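PDB 5CWW: nucleoporin NUP82 from Chaetomium thermophilum, which serves as a component of the nuclear pore complex, probably acting as a structural scaffold and as a docking partner for transiently bound nuclear transport factors. Local coordinates for residues B[306-310]-B[326-331]; B[364-370]-B[446-451]. All blocks are in the same frame, centred on the assembly; numbering follows the deposited sequence.

Contact 1 of 2, residues B[306-310]-B[326-331]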
# COMPACT_ATOMS: atom_id res chain seq x y z
N ILE B 306 17.64 -4.56 18.91
CA ILE B 306 16.69 -5.05 19.91
C ILE B 306 17.33 -5.06 21.29
O ILE B 306 16.75 -4.56 22.25
CB ILE B 306 16.17 -6.46 19.55
CG1 ILE B 306 15.33 -6.40 18.28
CG2 ILE B 306 15.33 -7.03 20.69
CD1 ILE B 306 14.99 -7.75 17.70
N VAL B 307 18.53 -5.64 21.38
CA VAL B 307 19.26 -5.69 22.65
C VAL B 307 19.42 -4.29 23.23
O VAL B 307 19.22 -4.09 24.43
CB VAL B 307 20.65 -6.34 22.48
CG1 VAL B 307 21.52 -6.14 23.73
CG2 VAL B 307 20.51 -7.82 22.17
N ALA B 308 19.76 -3.33 22.38
CA ALA B 308 19.96 -1.96 22.82
C ALA B 308 18.67 -1.35 23.35
O ALA B 308 18.69 -0.58 24.31
CB ALA B 308 20.51 -1.12 21.68
N LYS B 309 17.55 -1.69 22.72
CA LYS B 309 16.26 -1.14 23.12
C LYS B 309 15.81 -1.72 24.45
O LYS B 309 15.19 -1.02 25.26
CB LYS B 309 15.21 -1.40 22.04
CG LYS B 309 13.97 -0.53 22.19
CD LYS B 309 12.83 -1.00 21.31
CE LYS B 309 11.67 -0.01 21.36
NZ LYS B 309 11.19 0.23 22.75
N VAL B 310 16.10 -2.99 24.67
CA VAL B 310 15.81 -3.63 25.95
C VAL B 310 16.62 -2.98 27.06
O VAL B 310 16.12 -2.74 28.16
CB VAL B 310 16.11 -5.15 25.92
CG1 VAL B 310 15.99 -5.77 27.31
CG2 VAL B 310 15.18 -5.85 24.94
N VAL B 326 7.17 -3.20 24.24
CA VAL B 326 7.64 -3.21 22.86
C VAL B 326 9.01 -3.88 22.80
O VAL B 326 9.27 -4.68 21.90
CB VAL B 326 7.73 -1.78 22.28
CG1 VAL B 326 8.21 -1.82 20.83
CG2 VAL B 326 6.38 -1.09 22.36
N ALA B 327 9.87 -3.55 23.75
CA ALA B 327 11.19 -4.16 23.83
C ALA B 327 11.06 -5.66 24.09
O ALA B 327 11.77 -6.47 23.49
CB ALA B 327 12.03 -3.50 24.92
N GLN B 328 10.15 -6.02 24.98
CA GLN B 328 9.87 -7.42 25.29
C GLN B 328 9.40 -8.20 24.06
O GLN B 328 9.89 -9.29 23.78
CB GLN B 328 8.82 -7.53 26.40
CG GLN B 328 9.41 -7.59 27.79
CD GLN B 328 10.18 -8.87 28.04
OE1 GLN B 328 10.13 -9.80 27.23
NE2 GLN B 328 10.90 -8.92 29.16
N GLN B 329 8.43 -7.64 23.34
CA GLN B 329 7.86 -8.30 22.18
C GLN B 329 8.91 -8.52 21.09
O GLN B 329 8.95 -9.58 20.47
CB GLN B 329 6.68 -7.49 21.63
CG GLN B 329 5.42 -7.60 22.47
CD GLN B 329 4.28 -6.76 21.92
OE1 GLN B 329 4.50 -5.78 21.20
NE2 GLN B 329 3.05 -7.14 22.26
N GLN B 330 9.76 -7.52 20.88
CA GLN B 330 10.82 -7.62 19.89
C GLN B 330 11.85 -8.67 20.29
O GLN B 330 12.38 -9.39 19.44
CB GLN B 330 11.52 -6.27 19.71
CG GLN B 330 10.70 -5.25 18.94
CD GLN B 330 11.50 -4.00 18.61
OE1 GLN B 330 12.68 -3.90 18.94
NE2 GLN B 330 10.86 -3.04 17.97
N LEU B 331 12.14 -8.76 21.58
CA LEU B 331 13.09 -9.75 22.08
C LEU B 331 12.51 -11.16 21.93
O LEU B 331 13.24 -12.11 21.64
CB LEU B 331 13.43 -9.47 23.54
CG LEU B 331 14.36 -10.47 24.22
CD1 LEU B 331 15.65 -10.64 23.44
CD2 LEU B 331 14.66 -10.03 25.65

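Contact 2 of 2, residues B[364-370]-B[446-451]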
# COMPACT_ATOMS: atom_id res chain seq x y z
N GLY B 364 3.15 -12.85 17.79
CA GLY B 364 2.01 -13.16 16.94
C GLY B 364 2.36 -12.99 15.48
O GLY B 364 3.40 -12.41 15.15
N LEU B 365 1.50 -13.49 14.59
CA LEU B 365 1.77 -13.43 13.16
C LEU B 365 1.45 -12.06 12.58
O LEU B 365 2.09 -11.61 11.63
CB LEU B 365 0.96 -14.50 12.42
CG LEU B 365 1.15 -15.95 12.85
CD1 LEU B 365 0.45 -16.87 11.85
CD2 LEU B 365 2.61 -16.32 13.00
N VAL B 366 0.45 -11.40 13.16
CA VAL B 366 -0.03 -10.13 12.65
C VAL B 366 0.51 -8.98 13.49
O VAL B 366 0.19 -8.88 14.68
CB VAL B 366 -1.57 -10.08 12.63
CG1 VAL B 366 -2.07 -8.78 12.01
CG2 VAL B 366 -2.12 -11.28 11.85
N PRO B 367 1.34 -8.11 12.90
CA PRO B 367 1.83 -6.97 13.68
C PRO B 367 0.75 -5.91 13.88
O PRO B 367 -0.28 -5.94 13.21
CB PRO B 367 2.97 -6.42 12.83
CG PRO B 367 2.64 -6.81 11.45
CD PRO B 367 1.89 -8.11 11.53
N LYS B 368 0.98 -5.01 14.82
CA LYS B 368 0.07 -3.90 15.07
C LYS B 368 0.01 -2.99 13.85
O LYS B 368 1.02 -2.75 13.19
CB LYS B 368 0.51 -3.11 16.30
CG LYS B 368 -0.37 -1.91 16.62
CD LYS B 368 0.15 -1.14 17.81
CE LYS B 368 -0.65 0.14 18.01
NZ LYS B 368 -0.22 0.87 19.23
N LEU B 369 -1.19 -2.48 13.55
CA LEU B 369 -1.32 -1.46 12.53
C LEU B 369 -0.92 -0.12 13.12
O LEU B 369 -1.53 0.34 14.09
CB LEU B 369 -2.75 -1.40 11.99
CG LEU B 369 -2.95 -0.41 10.83
CD1 LEU B 369 -2.16 -0.84 9.60
CD2 LEU B 369 -4.42 -0.25 10.49
N GLN B 370 0.11 0.49 12.54
CA GLN B 370 0.61 1.77 13.02
C GLN B 370 0.06 2.92 12.17
O GLN B 370 0.24 2.94 10.96
CB GLN B 370 2.14 1.79 12.98
CG GLN B 370 2.78 0.71 13.85
CD GLN B 370 4.29 0.80 13.86
OE1 GLN B 370 4.86 1.89 13.97
NE2 GLN B 370 4.96 -0.35 13.74
N VAL B 446 10.15 3.77 12.58
CA VAL B 446 9.16 2.71 12.61
C VAL B 446 9.84 1.37 12.88
O VAL B 446 10.82 1.02 12.22
CB VAL B 446 8.37 2.63 11.30
CG1 VAL B 446 7.39 1.44 11.31
CG2 VAL B 446 7.62 3.93 11.07
N GLU B 447 9.34 0.65 13.88
CA GLU B 447 9.92 -0.62 14.28
C GLU B 447 8.84 -1.66 14.56
O GLU B 447 7.64 -1.35 14.54
CB GLU B 447 10.79 -0.43 15.52
CG GLU B 447 10.07 0.23 16.69
CD GLU B 447 10.98 0.47 17.88
OE1 GLU B 447 12.03 -0.20 17.97
OE2 GLU B 447 10.65 1.34 18.71
N ALA B 448 9.27 -2.89 14.81
CA ALA B 448 8.36 -3.99 15.08
C ALA B 448 7.46 -3.69 16.26
O ALA B 448 7.93 -3.31 17.34
CB ALA B 448 9.14 -5.26 15.34
N GLN B 449 6.15 -3.84 16.06
CA GLN B 449 5.19 -3.68 17.14
C GLN B 449 3.98 -4.60 16.96
O GLN B 449 3.52 -4.84 15.84
CB GLN B 449 4.72 -2.22 17.23
CG GLN B 449 5.80 -1.26 17.70
CD GLN B 449 5.25 0.09 18.12
OE1 GLN B 449 4.12 0.19 18.62
NE2 GLN B 449 6.04 1.13 17.92
N TRP B 450 3.51 -5.12 18.09
CA TRP B 450 2.30 -5.94 18.13
C TRP B 450 1.35 -5.37 19.17
O TRP B 450 1.77 -4.65 20.07
CB TRP B 450 2.64 -7.39 18.49
CG TRP B 450 3.49 -8.11 17.49
CD1 TRP B 450 3.08 -8.97 16.53
CD2 TRP B 450 4.92 -8.03 17.37
NE1 TRP B 450 4.15 -9.44 15.81
CE2 TRP B 450 5.29 -8.88 16.31
CE3 TRP B 450 5.91 -7.32 18.05
CZ2 TRP B 450 6.62 -9.04 15.91
CZ3 TRP B 450 7.23 -7.49 17.66
CH2 TRP B 450 7.57 -8.34 16.59
N LEU B 451 0.07 -5.70 19.04
CA LEU B 451 -0.89 -5.36 20.09
C LEU B 451 -0.54 -6.13 21.36
O LEU B 451 0.16 -7.14 21.29
CB LEU B 451 -2.31 -5.68 19.64
CG LEU B 451 -2.88 -4.78 18.54
CD1 LEU B 451 -4.12 -5.41 17.93
CD2 LEU B 451 -3.19 -3.40 19.10
O HOH W 1 -0.99 -7.39 16.78
O HOH W 2 7.24 1.73 15.50

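Contact 1 of 2, residues B[306-310]-B[326-331]
Helices 298-315 and 321-338 run nearly antiparallel here; the axes of these short segments approach to 9.0 Å and cross at -149°. The backbones come nearest at Val310 and Ala327 (CA to CA 5.1 Å), where the small Ala327 side chain points toward the other helix: Val310 CG2 lies 3.9 Å from Ala327 CB and 4.3 Å from Leu331 CB. One turn back, Ile306 takes the mt rotamer. Its CG2 branch rests 4.2 Å from Leu331 CB, while CD1 reaches to 3.5 Å from the backbone atom Gln330 O. Lys309 is extended through chi3 and bends only at chi4 (m), so its aliphatic chain lies across the interface, with CE 3.9 Å from Val326 CG1 and CD 3.7 Å from Gln330 OE1. Gln330 (chi1 m, chi2 t) points toward the first helix, its OE1 3.7 Å from Ile306 CG1; its NE2 is hydrogen-bonded to Ala448 O and Glu447 OE1, in the loop 446-451. Trp267, from another loop, packs on both Ile306 and Gln330. The two segments meet through van der Waals packing of side chains on each other and on the backbone. The arrangement is an antiparallel helical hairpin, inserted between strands 291-292 and 343-345 of the N-terminal beta-propeller domain of NUP82.

Contact 2 of 2, residues B[364-370]-B[446-451]
The shortest polar link is between backbones: Lys368 N donates to Gln449 O at 2.7 Å with a nearly straight geometry. Gln370 adds a side-chain bond, NE2 to Glu447 O at 3.0 Å, and its other amide atom, OE1, accepts from water 2 at 2.8 Å. That water in turn accepts from Glu447 N at 2.9 Å and, weakly, from Gln449 NE2 at 2.8 Å. Near the other end, water 1 bridges Val366 O (2.8 Å) and Leu451 N (3.0 Å), and the indole Trp450 NE1 makes a weak hydrogen bond to Gly364 O at 3.1 Å.

Packing surrounds these bonds. Pro367 approaches the indole obliquely, its CA 3.7 Å from Trp450 CD1, and Pro367 CB comes to 3.4 Å from Gln449 O. Lys368 starts toward the loop, its CG 4.0 Å from Leu451 CD2, before its extended chain leads the amine away. Gln370 OE1 also meets Val446 CG1 at 3.7 Å. Farther out, Trp450 meets the ring of Trp333, and Leu369 turns away to pack on Leu224 and Tyr282.

Gln370 pairs through its backbone with Ala283, and Gln449 with Cys285, so both segments are tied to strand 281-284 or its end. With one direct backbone bond, a glutamine side chain, a weak indole bond and two waters joining them, the chemistry implies a polar, partly water-mediated joint between an irregular loop and a sheet edge, without ladder pairing.

Overall arrangement
The two contacts touch, their centres about 13 Å apart, and the loop 446-451 belongs to both neighbourhoods. Gln330 NE2 and Gln329 NE2, from helix 321-338, reach Ala448 O and Leu451 O respectively, so this loop lies between the helical hairpin of contact 1 and the sheet-edge segment 364-370 of contact 2. Both contacts are partly buried, but contact 1 sits farther from the chain's centre, about 28 Å against 19 Å, and Ala308 there packs on a basic side chain of the NUP159 chain. Their chemistry differs with the elements they join: regular helices meet through largely aliphatic side chains in contact 1, whereas irregular backbone in contact 2 relies on hydrogen bonds and bridging waters.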